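Local atomic coordinates of Pre-mRNA-splicing factor 38 (Chaetomium thermophilum, PDB entry 5F5T), a protein that is probably required for pre-mRNA splicing, as a nuclear spliceosomal protein of the PRP38 family. Residues L27-G31 with L129-D133; T36-K40 with R175-S180; I64-V69 with F116-L122; H71-G77 with S86-L91; V136-E141 with D169-K173. All coordinates share one frame; numbering follows the deposited sequence.

Contact 1 of 5, residues L27-G31 with L129-D133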
# COMPACT_ATOMS: atom_id res chain seq x y z
N LEU A 27 -3.62 18.34 -11.07
CA LEU A 27 -3.19 16.94 -11.06
C LEU A 27 -2.58 16.53 -9.72
O LEU A 27 -2.15 17.38 -8.93
CB LEU A 27 -2.19 16.69 -12.19
CG LEU A 27 -2.75 16.07 -13.47
CD1 LEU A 27 -3.98 16.83 -13.96
CD2 LEU A 27 -1.69 16.03 -14.56
N ALA A 28 -2.57 15.23 -9.46
CA ALA A 28 -1.90 14.68 -8.29
C ALA A 28 -0.39 14.78 -8.48
O ALA A 28 0.09 14.85 -9.61
CB ALA A 28 -2.33 13.24 -8.06
N PRO A 29 0.38 14.80 -7.37
CA PRO A 29 1.84 14.92 -7.45
C PRO A 29 2.51 13.85 -8.32
O PRO A 29 3.62 14.08 -8.80
CB PRO A 29 2.29 14.78 -5.99
CG PRO A 29 1.11 15.18 -5.18
CD PRO A 29 -0.12 14.92 -5.99
N ASN A 30 1.85 12.71 -8.51
CA ASN A 30 2.37 11.67 -9.40
C ASN A 30 1.97 11.89 -10.85
O ASN A 30 2.25 11.07 -11.72
CB ASN A 30 1.92 10.28 -8.93
CG ASN A 30 0.41 10.11 -8.95
OD1 ASN A 30 -0.32 11.03 -9.30
ND2 ASN A 30 -0.05 8.92 -8.60
N GLY A 31 1.27 13.00 -11.10
CA GLY A 31 0.86 13.36 -12.44
C GLY A 31 -0.43 12.72 -12.91
O GLY A 31 -0.74 12.73 -14.10
N LEU A 129 -1.98 6.20 -3.73
CA LEU A 129 -2.75 6.61 -4.90
C LEU A 129 -2.19 7.85 -5.61
O LEU A 129 -2.21 7.91 -6.83
CB LEU A 129 -4.20 6.88 -4.50
CG LEU A 129 -5.01 5.66 -4.05
CD1 LEU A 129 -6.42 6.07 -3.65
CD2 LEU A 129 -5.03 4.59 -5.13
N THR A 130 -1.71 8.83 -4.84
CA THR A 130 -1.44 10.15 -5.41
C THR A 130 0.01 10.63 -5.45
O THR A 130 0.29 11.70 -5.98
CB THR A 130 -2.23 11.23 -4.64
OG1 THR A 130 -1.74 11.30 -3.29
CG2 THR A 130 -3.71 10.90 -4.63
N ARG A 131 0.94 9.84 -4.93
CA ARG A 131 2.31 10.32 -4.73
C ARG A 131 3.31 9.57 -5.59
O ARG A 131 3.10 8.41 -5.92
CB ARG A 131 2.71 10.20 -3.26
CG ARG A 131 2.83 11.53 -2.53
CD ARG A 131 1.49 12.22 -2.48
NE ARG A 131 1.57 13.55 -1.89
CZ ARG A 131 0.54 14.38 -1.80
NH1 ARG A 131 -0.65 14.00 -2.26
NH2 ARG A 131 0.69 15.57 -1.24
N PRO A 132 4.41 10.25 -5.98
CA PRO A 132 5.48 9.62 -6.76
C PRO A 132 6.09 8.41 -6.04
O PRO A 132 6.08 8.37 -4.80
CB PRO A 132 6.51 10.74 -6.92
CG PRO A 132 5.69 11.99 -6.82
CD PRO A 132 4.66 11.68 -5.78
N ASP A 133 6.62 7.46 -6.80
CA ASP A 133 6.98 6.16 -6.24
C ASP A 133 8.04 6.22 -5.14
O ASP A 133 7.89 5.60 -4.09
CB ASP A 133 7.44 5.21 -7.35
CG ASP A 133 8.44 5.86 -8.30
OD1 ASP A 133 8.95 6.95 -7.97
OD2 ASP A 133 8.72 5.27 -9.37

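Contact 2 of 5, residues T36-K40 with R175-S180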
# COMPACT_ATOMS: atom_id res chain seq x y z
N THR A 36 -9.98 10.39 -11.95
CA THR A 36 -9.90 9.15 -12.70
C THR A 36 -8.97 8.11 -12.08
O THR A 36 -8.70 7.07 -12.68
CB THR A 36 -9.44 9.41 -14.14
OG1 THR A 36 -8.26 10.23 -14.12
CG2 THR A 36 -10.54 10.14 -14.90
N ILE A 37 -8.49 8.38 -10.87
CA ILE A 37 -7.61 7.43 -10.18
C ILE A 37 -8.38 6.17 -9.82
O ILE A 37 -7.86 5.06 -9.91
CB ILE A 37 -6.98 8.04 -8.92
CG1 ILE A 37 -6.17 9.28 -9.31
CG2 ILE A 37 -6.05 7.04 -8.26
CD1 ILE A 37 -5.21 9.75 -8.25
N MET A 38 -9.62 6.35 -9.38
CA MET A 38 -10.50 5.22 -9.13
C MET A 38 -11.38 4.96 -10.36
O MET A 38 -11.74 5.89 -11.08
CB MET A 38 -11.32 5.46 -7.87
CG MET A 38 -10.48 5.32 -6.60
SD MET A 38 -11.36 5.77 -5.10
CE MET A 38 -12.76 4.70 -5.29
N GLU A 39 -11.71 3.69 -10.59
CA GLU A 39 -12.48 3.29 -11.77
C GLU A 39 -13.88 3.90 -11.77
O GLU A 39 -14.45 4.14 -10.72
CB GLU A 39 -12.57 1.76 -11.84
CG GLU A 39 -11.28 1.07 -11.45
CD GLU A 39 -11.49 -0.36 -11.00
OE1 GLU A 39 -10.49 -1.01 -10.60
OE2 GLU A 39 -12.64 -0.84 -11.04
N LYS A 40 -14.42 4.14 -12.97
CA LYS A 40 -15.71 4.82 -13.12
C LYS A 40 -16.83 4.06 -12.41
O LYS A 40 -17.66 4.66 -11.74
CB LYS A 40 -16.05 4.99 -14.60
CG LYS A 40 -17.20 5.95 -14.89
CD LYS A 40 -17.49 6.00 -16.38
CE LYS A 40 -18.87 6.58 -16.68
NZ LYS A 40 -18.87 8.07 -16.57
N ARG A 175 -3.52 -4.18 -6.96
CA ARG A 175 -4.89 -3.81 -6.63
C ARG A 175 -5.18 -3.93 -5.14
O ARG A 175 -5.01 -5.00 -4.54
CB ARG A 175 -5.87 -4.68 -7.43
CG ARG A 175 -7.29 -4.16 -7.44
CD ARG A 175 -8.08 -4.74 -8.60
NE ARG A 175 -9.20 -3.89 -8.97
CZ ARG A 175 -10.45 -4.09 -8.56
NH1 ARG A 175 -10.73 -5.10 -7.75
NH2 ARG A 175 -11.42 -3.26 -8.94
N VAL A 176 -5.61 -2.83 -4.54
CA VAL A 176 -5.95 -2.78 -3.13
C VAL A 176 -7.26 -2.02 -2.92
O VAL A 176 -7.43 -0.93 -3.45
CB VAL A 176 -4.82 -2.11 -2.31
CG1 VAL A 176 -5.30 -1.76 -0.91
CG2 VAL A 176 -3.60 -3.01 -2.26
N CYS A 177 -8.17 -2.61 -2.15
CA CYS A 177 -9.46 -2.00 -1.84
C CYS A 177 -10.24 -1.66 -3.10
O CYS A 177 -10.74 -0.55 -3.26
CB CYS A 177 -9.27 -0.73 -1.00
SG CYS A 177 -8.90 -1.05 0.72
N SER A 178 -10.30 -2.62 -4.02
CA SER A 178 -11.09 -2.50 -5.24
C SER A 178 -10.58 -1.36 -6.11
O SER A 178 -11.29 -0.87 -6.99
CB SER A 178 -12.57 -2.29 -4.89
OG SER A 178 -13.19 -3.50 -4.51
N THR A 179 -9.34 -0.96 -5.87
CA THR A 179 -8.73 0.14 -6.60
C THR A 179 -7.42 -0.28 -7.23
O THR A 179 -6.55 -0.86 -6.57
CB THR A 179 -8.48 1.35 -5.68
OG1 THR A 179 -9.71 1.80 -5.11
CG2 THR A 179 -7.82 2.49 -6.44
N SER A 180 -7.25 0.04 -8.51
CA SER A 180 -5.98 -0.21 -9.19
C SER A 180 -5.03 0.93 -8.85
O SER A 180 -5.36 2.10 -9.03
CB SER A 180 -6.17 -0.32 -10.69
OG SER A 180 -6.77 -1.56 -11.03
O HOH W 1 -8.48 2.69 -10.04

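Contact 3 of 5, residues I64-V69 with F116-L122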
# COMPACT_ATOMS: atom_id res chain seq x y z
N ILE A 64 -12.93 14.94 7.93
CA ILE A 64 -12.40 13.66 7.48
C ILE A 64 -11.99 12.82 8.68
O ILE A 64 -12.39 11.66 8.80
CB ILE A 64 -11.19 13.84 6.54
CG1 ILE A 64 -11.66 14.27 5.15
CG2 ILE A 64 -10.39 12.55 6.44
CD1 ILE A 64 -12.60 13.28 4.51
N VAL A 65 -11.22 13.41 9.59
CA VAL A 65 -10.81 12.72 10.81
C VAL A 65 -12.03 12.31 11.61
O VAL A 65 -12.14 11.16 12.08
CB VAL A 65 -9.90 13.58 11.70
CG1 VAL A 65 -9.62 12.87 13.02
CG2 VAL A 65 -8.59 13.88 11.00
N ASP A 66 -12.97 13.25 11.76
CA ASP A 66 -14.18 12.93 12.52
C ASP A 66 -14.93 11.72 11.93
O ASP A 66 -15.35 10.82 12.66
CB ASP A 66 -15.12 14.14 12.59
CG ASP A 66 -14.54 15.28 13.43
OD1 ASP A 66 -14.05 15.02 14.55
OD2 ASP A 66 -14.59 16.44 12.97
N ARG A 67 -15.06 11.70 10.61
CA ARG A 67 -15.75 10.62 9.90
C ARG A 67 -15.01 9.30 10.03
O ARG A 67 -15.62 8.25 10.15
CB ARG A 67 -15.92 10.95 8.41
CG ARG A 67 -16.85 12.11 8.10
CD ARG A 67 -18.20 11.95 8.77
NE ARG A 67 -18.58 13.19 9.45
CZ ARG A 67 -19.37 14.12 8.92
NH1 ARG A 67 -19.88 13.96 7.71
NH2 ARG A 67 -19.65 15.21 9.62
N VAL A 68 -13.68 9.35 9.97
CA VAL A 68 -12.90 8.13 10.12
C VAL A 68 -13.11 7.52 11.50
O VAL A 68 -13.40 6.33 11.63
CB VAL A 68 -11.41 8.37 9.88
CG1 VAL A 68 -10.60 7.16 10.34
CG2 VAL A 68 -11.16 8.65 8.41
N VAL A 69 -12.99 8.35 12.54
CA VAL A 69 -13.17 7.85 13.90
C VAL A 69 -14.60 7.32 14.09
O VAL A 69 -14.81 6.26 14.69
CB VAL A 69 -12.88 8.94 14.94
CG1 VAL A 69 -13.32 8.50 16.33
CG2 VAL A 69 -11.40 9.29 14.93
N PHE A 116 -5.29 7.35 15.71
CA PHE A 116 -6.30 6.54 15.01
C PHE A 116 -5.72 5.76 13.84
O PHE A 116 -5.38 6.32 12.79
CB PHE A 116 -7.44 7.42 14.51
CG PHE A 116 -7.92 8.42 15.52
CD1 PHE A 116 -8.60 8.01 16.67
CD2 PHE A 116 -7.70 9.77 15.33
CE1 PHE A 116 -9.04 8.94 17.60
CE2 PHE A 116 -8.14 10.70 16.26
CZ PHE A 116 -8.81 10.29 17.39
N LYS A 117 -5.64 4.44 14.03
CA LYS A 117 -4.99 3.57 13.07
C LYS A 117 -5.65 3.58 11.70
O LYS A 117 -4.96 3.51 10.69
CB LYS A 117 -4.94 2.13 13.60
CG LYS A 117 -6.26 1.60 14.13
CD LYS A 117 -6.05 0.38 14.99
CE LYS A 117 -7.35 -0.31 15.30
NZ LYS A 117 -7.08 -1.63 15.93
N TYR A 118 -6.98 3.64 11.64
CA TYR A 118 -7.67 3.68 10.35
C TYR A 118 -7.41 5.00 9.62
O TYR A 118 -7.44 5.05 8.39
CB TYR A 118 -9.17 3.42 10.53
CG TYR A 118 -9.45 1.97 10.84
CD1 TYR A 118 -9.31 1.00 9.86
CD2 TYR A 118 -9.81 1.57 12.12
CE1 TYR A 118 -9.54 -0.33 10.14
CE2 TYR A 118 -10.04 0.23 12.41
CZ TYR A 118 -9.90 -0.71 11.41
OH TYR A 118 -10.12 -2.04 11.68
N LEU A 119 -7.15 6.06 10.37
CA LEU A 119 -6.77 7.32 9.75
C LEU A 119 -5.42 7.16 9.05
O LEU A 119 -5.21 7.68 7.95
CB LEU A 119 -6.70 8.45 10.78
CG LEU A 119 -6.37 9.83 10.21
CD1 LEU A 119 -7.31 10.16 9.05
CD2 LEU A 119 -6.47 10.89 11.29
N ARG A 120 -4.50 6.44 9.69
CA ARG A 120 -3.20 6.15 9.09
C ARG A 120 -3.36 5.27 7.87
O ARG A 120 -2.65 5.44 6.87
CB ARG A 120 -2.26 5.49 10.10
CG ARG A 120 -0.94 5.03 9.49
CD ARG A 120 0.13 4.73 10.52
NE ARG A 120 0.32 5.84 11.45
CZ ARG A 120 1.12 5.81 12.50
NH1 ARG A 120 1.22 6.87 13.28
NH2 ARG A 120 1.82 4.71 12.78
N ALA A 121 -4.27 4.31 7.95
CA ALA A 121 -4.52 3.42 6.82
C ALA A 121 -5.05 4.21 5.63
O ALA A 121 -4.61 4.01 4.50
CB ALA A 121 -5.51 2.33 7.22
N LEU A 122 -5.98 5.12 5.91
CA LEU A 122 -6.56 5.97 4.88
C LEU A 122 -5.50 6.86 4.25
O LEU A 122 -5.40 6.94 3.02
CB LEU A 122 -7.67 6.84 5.46
CG LEU A 122 -8.42 7.71 4.45
CD1 LEU A 122 -8.87 6.88 3.25
CD2 LEU A 122 -9.60 8.44 5.09

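Contact 4 of 5, residues H71-G77 with S86-L91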
# COMPACT_ATOMS: atom_id res chain seq x y z
N HIS A 71 -16.95 6.30 11.73
CA HIS A 71 -17.61 5.40 10.80
C HIS A 71 -16.80 4.24 10.21
O HIS A 71 -17.38 3.26 9.76
CB HIS A 71 -18.17 6.21 9.62
CG HIS A 71 -19.27 7.15 10.01
ND1 HIS A 71 -20.49 6.71 10.49
CD2 HIS A 71 -19.34 8.50 9.97
CE1 HIS A 71 -21.25 7.75 10.74
NE2 HIS A 71 -20.59 8.85 10.44
N VAL A 72 -15.48 4.34 10.19
CA VAL A 72 -14.74 3.25 9.56
C VAL A 72 -14.24 2.25 10.61
O VAL A 72 -13.62 2.61 11.61
CB VAL A 72 -13.59 3.76 8.63
CG1 VAL A 72 -13.63 5.25 8.49
CG2 VAL A 72 -12.23 3.26 9.06
N ARG A 73 -14.62 1.00 10.39
CA ARG A 73 -14.29 -0.09 11.29
C ARG A 73 -13.50 -1.17 10.56
O ARG A 73 -13.18 -2.21 11.14
CB ARG A 73 -15.57 -0.69 11.88
CG ARG A 73 -16.33 0.26 12.77
CD ARG A 73 -15.44 0.82 13.87
NE ARG A 73 -16.17 1.72 14.75
CZ ARG A 73 -15.99 3.04 14.79
NH1 ARG A 73 -15.11 3.62 13.98
NH2 ARG A 73 -16.69 3.79 15.63
N PHE A 74 -13.21 -0.92 9.29
CA PHE A 74 -12.41 -1.86 8.50
C PHE A 74 -11.89 -1.23 7.21
O PHE A 74 -12.37 -0.19 6.77
CB PHE A 74 -13.22 -3.11 8.16
CG PHE A 74 -14.50 -2.84 7.43
CD1 PHE A 74 -14.51 -2.74 6.04
CD2 PHE A 74 -15.69 -2.69 8.11
CE1 PHE A 74 -15.68 -2.50 5.36
CE2 PHE A 74 -16.87 -2.44 7.44
CZ PHE A 74 -16.86 -2.34 6.05
N VAL A 75 -10.91 -1.89 6.61
CA VAL A 75 -10.42 -1.51 5.29
C VAL A 75 -10.99 -2.47 4.25
O VAL A 75 -11.06 -3.68 4.48
CB VAL A 75 -8.87 -1.49 5.22
CG1 VAL A 75 -8.31 -0.48 6.21
CG2 VAL A 75 -8.30 -2.87 5.48
N GLY A 76 -11.47 -1.92 3.15
CA GLY A 76 -12.02 -2.72 2.06
C GLY A 76 -12.43 -1.85 0.90
O GLY A 76 -12.48 -0.62 1.03
N GLY A 77 -12.72 -2.47 -0.24
CA GLY A 77 -13.24 -1.76 -1.40
C GLY A 77 -14.75 -1.88 -1.49
O GLY A 77 -15.48 -1.33 -0.67
N SER A 86 -17.02 0.50 1.03
CA SER A 86 -16.81 0.73 2.45
C SER A 86 -16.74 2.22 2.72
O SER A 86 -16.38 3.00 1.83
CB SER A 86 -15.53 0.05 2.93
OG SER A 86 -14.39 0.67 2.35
N PRO A 87 -17.09 2.64 3.95
CA PRO A 87 -16.89 4.03 4.33
C PRO A 87 -15.45 4.46 4.10
O PRO A 87 -15.19 5.60 3.71
CB PRO A 87 -17.24 4.02 5.82
CG PRO A 87 -18.27 2.94 5.93
CD PRO A 87 -17.75 1.86 5.01
N PHE A 88 -14.53 3.53 4.32
CA PHE A 88 -13.11 3.76 4.08
C PHE A 88 -12.84 4.19 2.64
O PHE A 88 -12.17 5.19 2.39
CB PHE A 88 -12.32 2.50 4.43
CG PHE A 88 -10.84 2.61 4.22
CD1 PHE A 88 -10.03 3.18 5.19
CD2 PHE A 88 -10.25 2.10 3.08
CE1 PHE A 88 -8.67 3.27 5.00
CE2 PHE A 88 -8.89 2.18 2.89
CZ PHE A 88 -8.10 2.77 3.85
N LEU A 89 -13.40 3.43 1.70
CA LEU A 89 -13.23 3.73 0.28
C LEU A 89 -13.87 5.06 -0.08
O LEU A 89 -13.28 5.86 -0.82
CB LEU A 89 -13.84 2.62 -0.58
CG LEU A 89 -13.59 2.74 -2.08
CD1 LEU A 89 -12.10 2.86 -2.36
CD2 LEU A 89 -14.17 1.55 -2.82
N CYS A 90 -15.07 5.30 0.45
CA CYS A 90 -15.79 6.53 0.17
C CYS A 90 -14.99 7.74 0.63
O CYS A 90 -14.90 8.75 -0.07
CB CYS A 90 -17.15 6.52 0.87
SG CYS A 90 -18.29 5.27 0.25
N LEU A 91 -14.39 7.62 1.81
CA LEU A 91 -13.57 8.69 2.36
C LEU A 91 -12.30 8.87 1.55
O LEU A 91 -11.81 9.99 1.40
CB LEU A 91 -13.25 8.43 3.83
CG LEU A 91 -14.45 8.64 4.75
CD1 LEU A 91 -14.11 8.33 6.19
CD2 LEU A 91 -14.94 10.07 4.61
O HOH W 2 -14.76 1.30 6.26

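Contact 5 of 5, residues V136-E141 with D169-K173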
# COMPACT_ATOMS: atom_id res chain seq x y z
N VAL A 136 6.59 7.53 -2.07
CA VAL A 136 5.70 6.54 -1.49
C VAL A 136 6.47 5.51 -0.67
O VAL A 136 6.08 5.18 0.45
CB VAL A 136 4.88 5.83 -2.56
CG1 VAL A 136 4.21 4.58 -1.99
CG2 VAL A 136 3.83 6.78 -3.11
N TYR A 137 7.57 5.02 -1.23
CA TYR A 137 8.40 4.06 -0.51
C TYR A 137 8.93 4.70 0.78
O TYR A 137 8.81 4.12 1.86
CB TYR A 137 9.56 3.58 -1.37
CG TYR A 137 9.14 2.62 -2.46
CD1 TYR A 137 8.66 1.35 -2.16
CD2 TYR A 137 9.25 2.97 -3.80
CE1 TYR A 137 8.28 0.47 -3.16
CE2 TYR A 137 8.88 2.10 -4.80
CZ TYR A 137 8.39 0.85 -4.48
OH TYR A 137 8.02 -0.01 -5.48
N THR A 138 9.49 5.90 0.65
CA THR A 138 10.11 6.57 1.80
C THR A 138 9.09 6.87 2.90
O THR A 138 9.39 6.70 4.08
CB THR A 138 10.80 7.89 1.40
OG1 THR A 138 9.86 8.75 0.75
CG2 THR A 138 11.96 7.62 0.46
N LEU A 139 7.90 7.33 2.52
CA LEU A 139 6.86 7.67 3.49
C LEU A 139 6.24 6.45 4.15
O LEU A 139 6.05 6.43 5.36
CB LEU A 139 5.75 8.50 2.84
CG LEU A 139 6.10 9.91 2.36
CD1 LEU A 139 5.02 10.43 1.43
CD2 LEU A 139 6.28 10.83 3.55
N LEU A 140 5.89 5.44 3.35
CA LEU A 140 5.12 4.31 3.86
C LEU A 140 5.95 3.23 4.53
O LEU A 140 5.49 2.61 5.49
CB LEU A 140 4.30 3.68 2.73
CG LEU A 140 3.28 4.60 2.07
CD1 LEU A 140 2.34 3.80 1.18
CD2 LEU A 140 2.51 5.38 3.12
N GLU A 141 7.17 3.00 4.06
CA GLU A 141 7.97 1.90 4.61
C GLU A 141 8.22 1.95 6.13
O GLU A 141 8.29 0.90 6.76
CB GLU A 141 9.31 1.81 3.88
CG GLU A 141 9.21 1.12 2.53
CD GLU A 141 10.55 0.87 1.88
OE1 GLU A 141 11.55 1.49 2.30
OE2 GLU A 141 10.60 0.05 0.94
N ASP A 169 1.06 -4.45 1.52
CA ASP A 169 0.15 -4.63 0.40
C ASP A 169 0.16 -3.43 -0.54
O ASP A 169 0.20 -3.58 -1.76
CB ASP A 169 -1.27 -4.90 0.89
CG ASP A 169 -1.49 -6.34 1.31
OD1 ASP A 169 -0.54 -7.14 1.17
OD2 ASP A 169 -2.60 -6.67 1.76
N LEU A 170 0.13 -2.23 0.03
CA LEU A 170 0.20 -1.01 -0.75
C LEU A 170 1.49 -0.94 -1.56
O LEU A 170 1.51 -0.49 -2.71
CB LEU A 170 0.10 0.21 0.16
CG LEU A 170 -1.23 0.45 0.87
CD1 LEU A 170 -1.08 1.59 1.86
CD2 LEU A 170 -2.32 0.76 -0.15
N LEU A 171 2.58 -1.37 -0.94
CA LEU A 171 3.90 -1.33 -1.55
C LEU A 171 4.18 -2.44 -2.58
O LEU A 171 5.06 -2.28 -3.41
CB LEU A 171 4.96 -1.36 -0.45
CG LEU A 171 4.89 -0.16 0.48
CD1 LEU A 171 6.01 -0.20 1.51
CD2 LEU A 171 4.92 1.14 -0.32
N THR A 172 3.46 -3.56 -2.50
CA THR A 172 3.80 -4.71 -3.34
C THR A 172 2.67 -5.22 -4.24
O THR A 172 2.88 -6.14 -5.03
CB THR A 172 4.27 -5.90 -2.49
OG1 THR A 172 3.15 -6.44 -1.77
CG2 THR A 172 5.35 -5.48 -1.51
N LYS A 173 1.48 -4.64 -4.13
CA LYS A 173 0.34 -5.17 -4.86
C LYS A 173 -0.20 -4.17 -5.88
O LYS A 173 -0.10 -2.96 -5.68
CB LYS A 173 -0.76 -5.59 -3.90
CG LYS A 173 -0.71 -7.06 -3.50
CD LYS A 173 -1.66 -7.38 -2.36
CE LYS A 173 -1.87 -8.88 -2.23
NZ LYS A 173 -1.00 -9.47 -1.17
O HOH W 3 6.05 -2.06 -6.11

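Contact 1 of 5, residues L27-G31 with L129-D133
A first torsion of -109° and a bend at chi2 (64°) turn the Arg131 chain back so that its guanidinium faces the ring of Pro29. On the other flank, Asn30 carries CG between its backbone N and carbonyl carbon (chi1 62°), which lays the amide against the peptide group joining Thr130 to Arg131. The evidence for face-on packing is that Pro29 CG lies over the centre of the guanidinium, 3.5 Å from Arg131 CZ. Two polar links fix the rotation of that group: Arg131 NH1 donates to Thr130 OG1 in the guanidinium plane at 3.1 Å, and NH2 forms a salt bridge with Asp102. The Thr130 hydroxyl is itself hydrogen-bonded to Tyr126 O, one turn back. With an alanine in place of Arg131, Asp102 would probably lose its charged mate and Pro29 the flat surface it packs on.

The backbones are joined as well. Asn30 N donates to Thr130 O (3.1 Å) from above the carbonyl plane, while Asn30 ND2 makes a weak bond to Leu129 O at 3.0 Å; the amide's OD1 is held by Leu32 N. Ala28 to Gly31 form a type I turn, with Gly31 N bonded to Ala28 O at 2.7 Å, and Pro29 CB meets Pro132 CD at 3.9 Å.

The turn therefore docks on the C-terminal end of helix 117-130 and on the short link to helix 133-140. Asp102 ties this corner to the start of helix 102-115, and a salt bridge from Asp133 to Arg185, with Trp182 touching Asn30, brings in the loop before helix 187-192.

Contact 2 of 5, residues T36-K40 with R175-S180
A salt bridge between Glu39 and Arg175, and an apolar touch between Met38 and Thr179, join the irregular lead-in to helix 40-48 to a tight beta hairpin. That hairpin is a two-residue one: Val176 to Thr179 make a type I' turn, with Val176 N bonded to Thr179 O at 3.0 Å and Thr179 N to Val176 O at 3.1 Å. Cys177 and Ser178 both have positive phi, as this turn type demands.

Arg175 lies extended from CG to NE and crosses Glu39 at about a right angle, yet the two charged planes are only 26° apart. Arg175 NH2 donates to Glu39 OE1 at 2.9 Å, on the syn side of the carboxylate, with an N-H...O angle of 170°. The contact is thus single-pronged, made by NH2 at the edge of the guanidinium, while the backbone of Ser178 and Thr179 lies over one of its faces. Glu39 occupies the N-cap position of helix 40-48, so the bridge pins the start of that helix to the hairpin.

Beneath the charges, Met38 CG rests 3.9 Å from Thr179 CG2. Leu89 of helix 87-98 touches both residues, and Leu129 of helix 117-130 packs on Thr179, which places the hairpin between the two helices. Water 1 spans the gap between the backbones: it donates to Ile37 O and accepts from Ser180 N at 3.3 Å.

Contact 3 of 5, residues I64-V69 with F116-L122
Val69 sets its CG2 methyl squarely over the ring of Phe116, 3.4 Å from the centroid and 6° off the ring normal, a CH-pi contact made over the face. The methyl gets there because CG2 stands beside the backbone N, anti to the carbonyl carbon. One turn earlier, Val65 CG1 comes within 4.2 Å of Phe116 CE2, and its other methyl, CG2, meets Leu119 CD2 at 3.7 Å.

Val68 is the residue pushed deepest between the backbones. Its two methyls divide the work: CG1 presses on the main chain where Tyr118 joins Leu119, 3.6 Å from Leu119 N, and CG2 reaches Leu122 CD2 at 3.7 Å. Ile64 CG2 adds a looser touch on the same CD2 of Leu122.

Ile64, Val65, Val68 and Val69 fall on one stripe of helix 61-71, and Leu119 and Leu122 on the facing side of helix 117-130, so this is the packing of two crossed alpha-helices. The axes of the two short segments approach to 9.4 Å, with an angle of 120° between their directions. Phe116 stands at the N-cap position of helix 117-130, just past helix 102-115, so its ring is carried by the corner between those helices.

Further out, Tyr108 of helix 102-115 packs against Ile64, Val65 and Leu119, while helix 87-98 supplies Leu91 against Val68, and Phe88, Ala92 and Leu95 against Leu122. The ring of Tyr118 leads away from helix 61-71, and its hydroxyl bonds to Arg151 N. Lys117 NZ pairs with an acidic side chain of another protein chain.

Contact 4 of 5, residues H71-G77 with S86-L91
Phe88 presents a ring face to Val75, whose CG1 lies over the centre of the ring, 4.0 Å from the centroid and 13° off its normal. Phe88 belongs to the first turn of helix 87-98, and Ser86 is the N-cap of that helix: its OG accepts from Leu89 N at 3.0 Å.

The same hydroxyl donates to Gly76 O at 2.7 Å, approaching from above the carbonyl plane. Ser86 OG can do both because it sits between its own backbone N and carbonyl carbon (chi1 67°). Ser86 N adds a bond to Gly77 O at 2.9 Å, nearly along the C=O axis. A valine in place of Ser86 would probably leave Leu89 N uncapped and Gly76 O without its hydroxyl donor.

These bonds close the base of the small antiparallel hairpin formed by strands 78-79 and 84-85, so the loop following helix 61-71 folds against the start of helix 87-98. Val72 CG1 extends the apolar side, 3.9 Å from Leu91 CD1; Ala121 of helix 117-130 packs on Phe88, and Leu122 on Leu91. The loop's outer edge is joined to strand 149-153, where Val75 shares backbone hydrogen bonds with Arg151 and Lys153.

The Phe74 ring, which also touches Arg151 and Lys153, reaches Ser86, its CE1 3.5 Å from Ser86 CB. Water 2 sits over the centre of this ring, donating to Phe74 O at 2.9 Å and accepting from Phe88 N at 3.0 Å.

Contact 5 of 5, residues V136-E141 with D169-K173
Leu171 drives its isobutyl end into a groove made by Val136, Tyr137, Leu140 and Glu141. This is helix-to-helix packing of helix 133-140 against the C-terminal end of helix 163-172, and its tight part is almost wholly the work of that one leucine. Leu171 CD2 touches Val136 CG1 at 3.9 Å and Leu140 CD1 at 4.0 Å, while its other methyl, CD1, rests 3.6 Å from Glu141 CG. With CG beside the backbone N (chi1 -62°), the chain sends both methyls across to helix 133-140.

A second apolar point lies next to it, where Leu140 CD1 and Leu170 CD1 meet at 4.1 Å with the two side chains at about a right angle. Ala124 of helix 117-130 packs on both leucines and closes this inner side.

Toward solvent the contact thins out and polar groups take over. Glu141 lends only the aliphatic part of its chain to Leu171, its carboxylate going to a salt bridge with Arg187. Thr172 points away from helix 133-140 and packs on a basic side chain of another protein chain; Lys173 does not touch that helix, its NZ reaching back only weakly to Asp169 OD1, at 3.3 Å, in a salt bridge within its own segment.

Tyr137 is buried beside Leu171, covered by Leu190 and Leu196. The two side chains run past one another in opposite senses, Tyr137 CD1 4.2 Å from Leu171 CD2. The Tyr137 OH, also hydrogen-bonded to Arg185 O, lies 2.9 Å from water 3, which donates to Leu171 O.

Following the chain from its N terminus, the long loop after helix 9-19 opens contact 1 and then contact 2. Helix 61-71 and the loop beyond it open contacts 3 and 4. Contact 4 closes first, at 86-91, nested inside contact 3, which closes at 116-122; both lie within the loops of contacts 1 and 2. Contact 1 closes at 129-133, contact 5 then opens and closes in series, and 175-180 finally closes contact 2, which crosses contact 1 and encloses contact 5. Helix 117-130 serves contacts 1 and 3 at its two ends. Thr130 touches Ile37 between contacts 1 and 2, Tyr118 meets Val72 between 3 and 4, and Val176 packs on Leu170 between 2 and 5.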